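Local coordinates for protein CyaB (Pseudomonas aeruginosa, PDB 3R5G) that probably converts ATP into cyclic AMP as an adenylyl cyclase, its class III catalytic domain being the part described here, at residues I46-I54 against M63-T71; E153-Y161 against P184-D192. All coordinates share one frame; numbering follows the deposited sequence.

How the contacts relate
Following the chain from its N terminus, contact 1 comes first: helix 29-50 turns over into strand 53-58, and strand 61-66 folds straight back on it, so that eight residues separate segments 46-54 and 63-71. Contact 2 opens only afterwards. Strand 154-157 runs into helix 158-164, and strand 185-190 returns to it by way of strand 170-176, with 22 residues between segments 153-161 and 184-192. The two loops are therefore in series, neither enclosing nor crossing the other. The centres of contact 1 and contact 2 lie about 19 Å apart. One mixed sheet joins them: 61-66 pairs with strand 6-18, which pairs with 109-116, which in turn pairs with 154-157.

Contact 1: I46-I54 against M63-T71; sequences IALKYGGTI and MVFFGDPST
Thr-53 and Phe-65 form an antiparallel hydrogen-bonded pair: Thr-53 N donates to Phe-65 O at 2.8 Å, and Phe-65 N returns a bond to Thr-53 O at 2.9 Å. Beside them Ile-54 and Val-64 make a non-hydrogen-bonded pair. Helix 29-50 reaches this strand through a Schellman motif, in which Gly-51 takes positive phi (88°), Gly-52 N bonds back to Ala-47 O and Gly-51 N to Leu-48 O.

The two branches of Thr-53 do different work. Thr-53 OG1 donates to Asp-68 O at 2.7 Å, on a lone pair in the carbonyl plane, and so ties the strand to the loop after 61-66, where a cis peptide precedes Pro-69. A chi1 of -57° sets this hydroxyl beside the backbone N and turns the methyl to the ring: Thr-53 CG2 lies over one face of Phe-65 as a CH-pi contact, 3.9 Å from the ring centroid.

The bare CA of Gly-52 sits over a face of the Phe-66 ring, 3.6 Å from its centroid, and Gly-52 CA also meets Val-64 CG1 at 3.8 Å. Tyr-50 O meets the edge of the same ring at CE1, near its plane. Ala-47 CB touches Val-64 CG2 at 4.2 Å, joining the last turn of the helix to the strand. Beyond the segments, Asp-68 bonds Tyr-132 and forms a salt bridge with Lys-8, while Ile-54 packs on Arg-129 of the second subunit. Helix 29-50 thus leads through the Schellman turn into the hairpin 53-58/61-66, part of the mixed sheet of this class III cyclase domain.

Contact 2: E153-Y161 against P184-D192; sequences EILISHETY and PVQIYQVVD
The rings of Tyr-161 and Tyr-188 stack face to face, planes 10° apart and centroids separated by 4.0 Å, where an antiparallel strand pair of the cyclase domain's sheet meets a helix start. A chi1 of 166° swings the Tyr-161 ring away from its own N and over Tyr-188, whose centre its CG covers, and Tyr-161 CB adds a CH-pi contact to the same face. Gln-186 NE2, hydrogen-bonded to Asp-172 OD1, lies above the opposite face, displaced toward the rim. His-158 runs alongside Tyr-188, rim to rim, and His-158 ND1 shares a hydrogen bond with Tyr-188 OH at 2.8 Å. Stack and bond together fix the position of the phenol.

Beneath this cluster, Ile-156 and Tyr-188 are a hydrogen-bonded pair with mutual N-to-O bonds. Ile-156 CG1 meets Tyr-188 CB, while Ile-156 CG2 touches Val-190 CG2 at 3.8 Å. On the other face, Leu-155 lies side by side with Gln-189, its CD1 meeting Ile-187 CD1. Farther along, Glu-153 OE2 takes a salt bridge from Lys-173. Gln-189 NE2 also donates to Glu-153 OE2, at 2.6 Å and nearly straight (173°), the oxygen using its anti lone pair and lying in the amide plane.

Contact 1: I46-I54 against M63-T71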
loop_
_atom_site.group_PDB
_atom_site.type_symbol
_atom_site.label_atom_id
_atom_site.label_comp_id
_atom_site.label_asym_id
_atom_site.label_seq_id
_atom_site.Cartn_x
_atom_site.Cartn_y
_atom_site.Cartn_z
ATOM N N ILE A 46 -13.320 -9.566 -13.007
ATOM C CA ILE A 46 -12.312 -9.859 -14.024
ATOM C C ILE A 46 -11.103 -10.680 -13.525
ATOM O O ILE A 46 -10.705 -11.629 -14.173
ATOM C CB ILE A 46 -11.825 -8.532 -14.685
ATOM C CG1 ILE A 46 -13.005 -7.776 -15.275
ATOM C CG2 ILE A 46 -10.737 -8.847 -15.762
ATOM C CD1 ILE A 46 -12.764 -6.401 -15.828
ATOM N N ALA A 47 -10.611 -10.377 -12.317
ATOM C CA ALA A 47 -9.539 -11.172 -11.766
ATOM C C ALA A 47 -9.985 -12.614 -11.559
ATOM O O ALA A 47 -9.223 -13.507 -11.888
ATOM C CB ALA A 47 -9.071 -10.583 -10.419
ATOM N N LEU A 48 -11.240 -12.837 -11.075
ATOM C CA LEU A 48 -11.701 -14.258 -10.926
ATOM C C LEU A 48 -11.720 -14.990 -12.293
ATOM O O LEU A 48 -11.206 -16.108 -12.406
ATOM C CB LEU A 48 -13.106 -14.336 -10.256
ATOM C CG LEU A 48 -13.826 -15.756 -10.201
ATOM C CD1 LEU A 48 -13.194 -16.846 -9.224
ATOM C CD2 LEU A 48 -15.368 -15.589 -9.906
ATOM N N LYS A 49 -12.234 -14.300 -13.324
ATOM C CA LYS A 49 -12.349 -14.878 -14.654
ATOM C C LYS A 49 -10.967 -15.365 -15.203
ATOM O O LYS A 49 -10.798 -16.402 -15.832
ATOM C CB LYS A 49 -12.930 -13.849 -15.610
ATOM C CG LYS A 49 -12.784 -14.278 -17.007
ATOM C CD LYS A 49 -13.131 -13.108 -17.936
ATOM C CE LYS A 49 -14.522 -13.259 -18.543
ATOM N NZ LYS A 49 -15.142 -11.923 -18.737
ATOM N N TYR A 50 -9.927 -14.552 -14.930
ATOM C CA TYR A 50 -8.646 -14.871 -15.370
ATOM C C TYR A 50 -7.807 -15.777 -14.473
ATOM O O TYR A 50 -6.685 -16.150 -14.842
ATOM C CB TYR A 50 -7.848 -13.530 -15.603
ATOM C CG TYR A 50 -8.205 -12.935 -16.980
ATOM C CD1 TYR A 50 -7.519 -13.351 -18.178
ATOM C CD2 TYR A 50 -9.292 -12.005 -17.081
ATOM C CE1 TYR A 50 -7.955 -12.828 -19.412
ATOM C CE2 TYR A 50 -9.708 -11.529 -18.330
ATOM C CZ TYR A 50 -8.975 -11.921 -19.460
ATOM O OH TYR A 50 -9.432 -11.455 -20.674
ATOM N N GLY A 51 -8.450 -16.153 -13.379
ATOM C CA GLY A 51 -7.774 -17.186 -12.541
ATOM C C GLY A 51 -6.836 -16.515 -11.516
ATOM O O GLY A 51 -6.019 -17.214 -10.959
ATOM N N GLY A 52 -6.969 -15.222 -11.195
ATOM C CA GLY A 52 -6.011 -14.600 -10.275
ATOM C C GLY A 52 -6.434 -14.775 -8.832
ATOM O O GLY A 52 -7.608 -15.087 -8.543
ATOM N N THR A 53 -5.491 -14.607 -7.962
ATOM C CA THR A 53 -5.784 -14.583 -6.554
ATOM C C THR A 53 -5.785 -13.168 -6.092
ATOM O O THR A 53 -4.773 -12.444 -6.127
ATOM C CB THR A 53 -4.655 -15.379 -5.785
ATOM O OG1 THR A 53 -4.533 -16.761 -6.276
ATOM C CG2 THR A 53 -4.845 -15.264 -4.220
ATOM N N ILE A 54 -6.939 -12.704 -5.691
ATOM C CA ILE A 54 -7.108 -11.344 -5.216
ATOM C C ILE A 54 -6.538 -11.234 -3.839
ATOM O O ILE A 54 -6.978 -11.957 -2.890
ATOM C CB ILE A 54 -8.564 -10.831 -5.290
ATOM C CG1 ILE A 54 -9.057 -11.019 -6.699
ATOM C CG2 ILE A 54 -8.586 -9.409 -4.845
ATOM C CD1 ILE A 54 -10.602 -10.916 -6.816
ATOM N N MET A 63 -4.408 -5.455 -5.805
ATOM C CA MET A 63 -3.262 -6.322 -5.858
ATOM C C MET A 63 -3.773 -7.731 -6.157
ATOM O O MET A 63 -4.697 -8.194 -5.448
ATOM C CB MET A 63 -2.637 -6.276 -4.482
ATOM C CG MET A 63 -1.457 -7.059 -4.368
ATOM S SD MET A 63 -0.843 -7.056 -2.603
ATOM C CE MET A 63 0.359 -8.342 -2.818
ATOM N N VAL A 64 -3.262 -8.369 -7.186
ATOM C CA VAL A 64 -3.657 -9.720 -7.624
ATOM C C VAL A 64 -2.401 -10.482 -7.884
ATOM O O VAL A 64 -1.404 -9.876 -8.368
ATOM C CB VAL A 64 -4.527 -9.664 -8.880
ATOM C CG1 VAL A 64 -4.926 -11.097 -9.374
ATOM C CG2 VAL A 64 -5.734 -8.693 -8.664
ATOM N N PHE A 65 -2.336 -11.771 -7.542
ATOM C CA PHE A 65 -1.199 -12.535 -7.960
ATOM C C PHE A 65 -1.561 -13.838 -8.623
ATOM O O PHE A 65 -2.691 -14.358 -8.386
ATOM C CB PHE A 65 -0.179 -12.695 -6.833
ATOM C CG PHE A 65 -0.748 -13.379 -5.595
ATOM C CD1 PHE A 65 -0.691 -14.762 -5.462
ATOM C CD2 PHE A 65 -1.209 -12.618 -4.579
ATOM C CE1 PHE A 65 -1.136 -15.375 -4.201
ATOM C CE2 PHE A 65 -1.668 -13.186 -3.320
ATOM C CZ PHE A 65 -1.656 -14.584 -3.181
ATOM N N PHE A 66 -0.650 -14.351 -9.409
ATOM C CA PHE A 66 -0.855 -15.618 -10.134
ATOM C C PHE A 66 0.301 -16.551 -9.853
ATOM O O PHE A 66 1.463 -16.148 -9.805
ATOM C CB PHE A 66 -0.913 -15.350 -11.648
ATOM C CG PHE A 66 -2.120 -14.614 -12.080
ATOM C CD1 PHE A 66 -3.169 -15.263 -12.784
ATOM C CD2 PHE A 66 -2.233 -13.219 -11.848
ATOM C CE1 PHE A 66 -4.297 -14.435 -13.193
ATOM C CE2 PHE A 66 -3.341 -12.462 -12.219
ATOM C CZ PHE A 66 -4.349 -13.044 -12.879
ATOM N N GLY A 67 0.004 -17.805 -9.639
ATOM C CA GLY A 67 1.014 -18.851 -9.400
ATOM C C GLY A 67 0.776 -19.503 -8.019
ATOM O O GLY A 67 1.503 -20.457 -7.703
ATOM N N ASP A 68 -0.125 -18.974 -7.239
ATOM C CA ASP A 68 -0.437 -19.565 -5.933
ATOM C C ASP A 68 -1.861 -19.096 -5.651
ATOM O O ASP A 68 -2.178 -17.946 -5.926
ATOM C CB ASP A 68 0.546 -19.091 -4.833
ATOM C CG ASP A 68 0.081 -19.569 -3.459
ATOM O OD1 ASP A 68 0.620 -20.590 -3.060
ATOM O OD2 ASP A 68 -0.741 -18.935 -2.800
ATOM N N PRO A 69 -2.737 -19.952 -4.989
ATOM C CA PRO A 69 -2.420 -21.298 -4.539
ATOM C C PRO A 69 -2.250 -22.347 -5.601
ATOM O O PRO A 69 -1.636 -23.412 -5.333
ATOM C CB PRO A 69 -3.712 -21.646 -3.695
ATOM C CG PRO A 69 -4.212 -20.381 -3.119
ATOM C CD PRO A 69 -3.915 -19.416 -4.364
ATOM N N SER A 70 -2.737 -22.093 -6.825
ATOM C CA SER A 70 -2.534 -23.009 -7.910
ATOM C C SER A 70 -1.699 -22.283 -8.963
ATOM O O SER A 70 -1.568 -21.068 -8.914
ATOM C CB SER A 70 -3.856 -23.478 -8.525
ATOM O OG SER A 70 -4.528 -22.353 -9.118
ATOM N N THR A 71 -1.248 -23.035 -9.936
ATOM C CA THR A 71 -0.439 -22.519 -11.033
ATOM C C THR A 71 -0.726 -23.236 -12.319
ATOM O O THR A 71 -0.943 -24.468 -12.367
ATOM C CB THR A 71 1.073 -22.582 -10.682
ATOM O OG1 THR A 71 1.868 -22.120 -11.777
ATOM C CG2 THR A 71 1.527 -24.058 -10.358
#

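Contact 2: E153-Y161 against P184-D192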
loop_
_atom_site.group_PDB
_atom_site.type_symbol
_atom_site.label_atom_id
_atom_site.label_comp_id
_atom_site.label_asym_id
_atom_site.label_seq_id
_atom_site.Cartn_x
_atom_site.Cartn_y
_atom_site.Cartn_z
ATOM N N GLU A 153 -1.548 2.958 -18.916
ATOM C CA GLU A 153 -0.381 2.136 -19.334
ATOM C C GLU A 153 -0.327 0.897 -18.443
ATOM O O GLU A 153 -0.759 0.922 -17.236
ATOM C CB GLU A 153 0.865 2.976 -19.054
ATOM C CG GLU A 153 2.148 2.476 -19.547
ATOM C CD GLU A 153 3.203 3.609 -19.441
ATOM O OE1 GLU A 153 3.506 4.086 -18.376
ATOM O OE2 GLU A 153 3.750 4.016 -20.488
ATOM N N ILE A 154 0.115 -0.197 -19.052
ATOM C CA ILE A 154 0.452 -1.373 -18.324
ATOM C C ILE A 154 1.952 -1.537 -18.503
ATOM O O ILE A 154 2.476 -1.850 -19.628
ATOM C CB ILE A 154 -0.223 -2.601 -18.952
ATOM C CG1 ILE A 154 -1.673 -2.406 -18.892
ATOM C CG2 ILE A 154 0.186 -3.867 -18.179
ATOM C CD1 ILE A 154 -2.534 -3.530 -19.608
ATOM N N LEU A 155 2.645 -1.436 -17.405
ATOM C CA LEU A 155 4.120 -1.567 -17.444
ATOM C C LEU A 155 4.548 -2.900 -16.897
ATOM O O LEU A 155 4.034 -3.308 -15.797
ATOM C CB LEU A 155 4.857 -0.516 -16.605
ATOM C CG LEU A 155 4.799 0.912 -17.126
ATOM C CD1 LEU A 155 5.815 1.790 -16.342
ATOM C CD2 LEU A 155 5.276 0.908 -18.575
ATOM N N ILE A 156 5.438 -3.655 -17.526
ATOM C CA ILE A 156 5.872 -4.932 -17.038
ATOM C C ILE A 156 7.402 -4.967 -17.033
ATOM O O ILE A 156 8.075 -4.179 -17.776
ATOM C CB ILE A 156 5.353 -6.055 -17.986
ATOM C CG1 ILE A 156 5.932 -6.035 -19.429
ATOM C CG2 ILE A 156 3.842 -5.968 -18.025
ATOM C CD1 ILE A 156 5.611 -7.277 -20.274
ATOM N N SER A 157 7.964 -5.836 -16.255
ATOM C CA SER A 157 9.424 -6.052 -16.216
ATOM C C SER A 157 9.843 -6.992 -17.302
ATOM O O SER A 157 9.074 -7.622 -18.041
ATOM C CB SER A 157 9.757 -6.595 -14.843
ATOM O OG SER A 157 9.226 -7.945 -14.790
ATOM N N HIS A 158 11.162 -7.074 -17.472
ATOM C CA HIS A 158 11.728 -7.978 -18.439
ATOM C C HIS A 158 11.456 -9.452 -18.192
ATOM O O HIS A 158 11.228 -10.176 -19.133
ATOM C CB HIS A 158 13.247 -7.701 -18.517
ATOM C CG HIS A 158 13.919 -8.525 -19.564
ATOM N ND1 HIS A 158 13.819 -8.235 -20.916
ATOM C CD2 HIS A 158 14.605 -9.689 -19.475
ATOM C CE1 HIS A 158 14.451 -9.163 -21.615
ATOM N NE2 HIS A 158 14.955 -10.049 -20.765
ATOM N N GLU A 159 11.466 -9.868 -16.914
ATOM C CA GLU A 159 11.104 -11.240 -16.612
ATOM C C GLU A 159 9.669 -11.537 -17.135
ATOM O O GLU A 159 9.467 -12.612 -17.689
ATOM C CB GLU A 159 11.192 -11.466 -15.087
ATOM C CG GLU A 159 11.132 -12.962 -14.762
ATOM C CD GLU A 159 12.455 -13.705 -15.147
ATOM O OE1 GLU A 159 13.511 -13.050 -15.327
ATOM O OE2 GLU A 159 12.399 -14.954 -15.295
ATOM N N THR A 160 8.724 -10.620 -16.906
ATOM C CA THR A 160 7.388 -10.899 -17.383
ATOM C C THR A 160 7.389 -10.912 -18.893
ATOM O O THR A 160 6.744 -11.707 -19.549
ATOM C CB THR A 160 6.438 -9.846 -16.819
ATOM O OG1 THR A 160 6.475 -9.854 -15.386
ATOM C CG2 THR A 160 4.996 -10.095 -17.271
ATOM N N TYR A 161 7.976 -9.877 -19.506
ATOM C CA TYR A 161 8.065 -9.812 -20.979
ATOM C C TYR A 161 8.601 -11.087 -21.553
ATOM O O TYR A 161 8.028 -11.571 -22.554
ATOM C CB TYR A 161 8.982 -8.591 -21.360
ATOM C CG TYR A 161 9.395 -8.652 -22.808
ATOM C CD1 TYR A 161 8.502 -8.294 -23.781
ATOM C CD2 TYR A 161 10.712 -9.068 -23.179
ATOM C CE1 TYR A 161 8.868 -8.408 -25.151
ATOM C CE2 TYR A 161 11.065 -9.133 -24.529
ATOM C CZ TYR A 161 10.149 -8.782 -25.472
ATOM O OH TYR A 161 10.444 -8.915 -26.804
ATOM N N PRO A 184 19.433 -0.535 -13.230
ATOM C CA PRO A 184 18.155 -0.058 -13.739
ATOM C C PRO A 184 17.388 -1.253 -14.235
ATOM O O PRO A 184 17.985 -2.233 -14.712
ATOM C CB PRO A 184 18.577 0.978 -14.793
ATOM C CG PRO A 184 19.957 1.458 -14.201
ATOM C CD PRO A 184 20.567 0.116 -13.933
ATOM N N VAL A 185 16.059 -1.261 -14.004
ATOM C CA VAL A 185 15.253 -2.321 -14.557
ATOM C C VAL A 185 14.525 -1.928 -15.894
ATOM O O VAL A 185 13.900 -0.859 -16.042
ATOM C CB VAL A 185 14.223 -2.974 -13.534
ATOM C CG1 VAL A 185 14.815 -3.014 -12.055
ATOM C CG2 VAL A 185 12.836 -2.339 -13.608
ATOM N N GLN A 186 14.692 -2.916 -16.717
ATOM C CA GLN A 186 14.180 -2.908 -18.084
ATOM C C GLN A 186 12.671 -2.972 -17.969
ATOM O O GLN A 186 12.148 -3.847 -17.255
ATOM C CB GLN A 186 14.729 -4.040 -18.885
ATOM C CG GLN A 186 14.134 -4.187 -20.323
ATOM C CD GLN A 186 14.394 -2.991 -21.169
ATOM O OE1 GLN A 186 15.574 -2.613 -21.351
ATOM N NE2 GLN A 186 13.335 -2.347 -21.694
ATOM N N ILE A 187 11.989 -2.108 -18.677
ATOM C CA ILE A 187 10.472 -2.059 -18.632
ATOM C C ILE A 187 9.879 -2.052 -20.018
ATOM O O ILE A 187 10.525 -1.729 -21.020
ATOM C CB ILE A 187 9.912 -0.949 -17.818
ATOM C CG1 ILE A 187 10.308 0.464 -18.424
ATOM C CG2 ILE A 187 10.355 -1.181 -16.293
ATOM C CD1 ILE A 187 9.592 1.657 -17.876
ATOM N N TYR A 188 8.632 -2.528 -20.153
ATOM C CA TYR A 188 7.897 -2.530 -21.424
ATOM C C TYR A 188 6.463 -2.153 -21.246
ATOM O O TYR A 188 5.949 -2.336 -20.102
ATOM C CB TYR A 188 7.873 -3.996 -21.970
ATOM C CG TYR A 188 9.228 -4.639 -22.211
ATOM C CD1 TYR A 188 9.910 -5.166 -21.126
ATOM C CD2 TYR A 188 9.819 -4.638 -23.492
ATOM C CE1 TYR A 188 11.222 -5.705 -21.309
ATOM C CE2 TYR A 188 11.104 -5.159 -23.679
ATOM C CZ TYR A 188 11.748 -5.707 -22.572
ATOM O OH TYR A 188 13.033 -6.265 -22.762
ATOM N N GLN A 189 5.858 -1.528 -22.217
ATOM C CA GLN A 189 4.429 -1.213 -22.245
ATOM C C GLN A 189 3.758 -2.389 -22.939
ATOM O O GLN A 189 4.264 -2.945 -23.916
ATOM C CB GLN A 189 4.179 0.052 -23.083
ATOM C CG GLN A 189 4.706 1.283 -22.486
ATOM C CD GLN A 189 4.730 2.430 -23.502
ATOM O OE1 GLN A 189 5.097 2.236 -24.666
ATOM N NE2 GLN A 189 4.439 3.611 -23.010
ATOM N N VAL A 190 2.551 -2.777 -22.452
ATOM C CA VAL A 190 1.758 -3.789 -23.103
ATOM C C VAL A 190 0.721 -3.122 -23.992
ATOM O O VAL A 190 0.051 -2.145 -23.590
ATOM C CB VAL A 190 1.032 -4.626 -21.967
ATOM C CG1 VAL A 190 0.045 -5.564 -22.652
ATOM C CG2 VAL A 190 2.002 -5.478 -21.286
ATOM N N VAL A 191 0.678 -3.594 -25.237
ATOM C CA VAL A 191 -0.133 -2.967 -26.284
ATOM C C VAL A 191 -1.181 -4.005 -26.738
ATOM O O VAL A 191 -0.868 -5.164 -26.970
ATOM C CB VAL A 191 0.762 -2.590 -27.472
ATOM C CG1 VAL A 191 -0.030 -2.080 -28.663
ATOM C CG2 VAL A 191 1.731 -1.544 -27.008
ATOM N N ASP A 192 -2.416 -3.581 -26.820
ATOM C CA ASP A 192 -3.470 -4.512 -27.200
ATOM C C ASP A 192 -3.289 -4.915 -28.599
ATOM O O ASP A 192 -2.846 -4.122 -29.474
ATOM C CB ASP A 192 -4.771 -3.723 -27.148
ATOM C CG ASP A 192 -5.234 -3.492 -25.699
ATOM O OD1 ASP A 192 -4.473 -3.781 -24.753
ATOM O OD2 ASP A 192 -6.400 -3.066 -25.506
HETATM O O HOH W 1 0.525 -0.006 -21.996
HETATM O O HOH W 2 12.986 -5.671 -15.802
#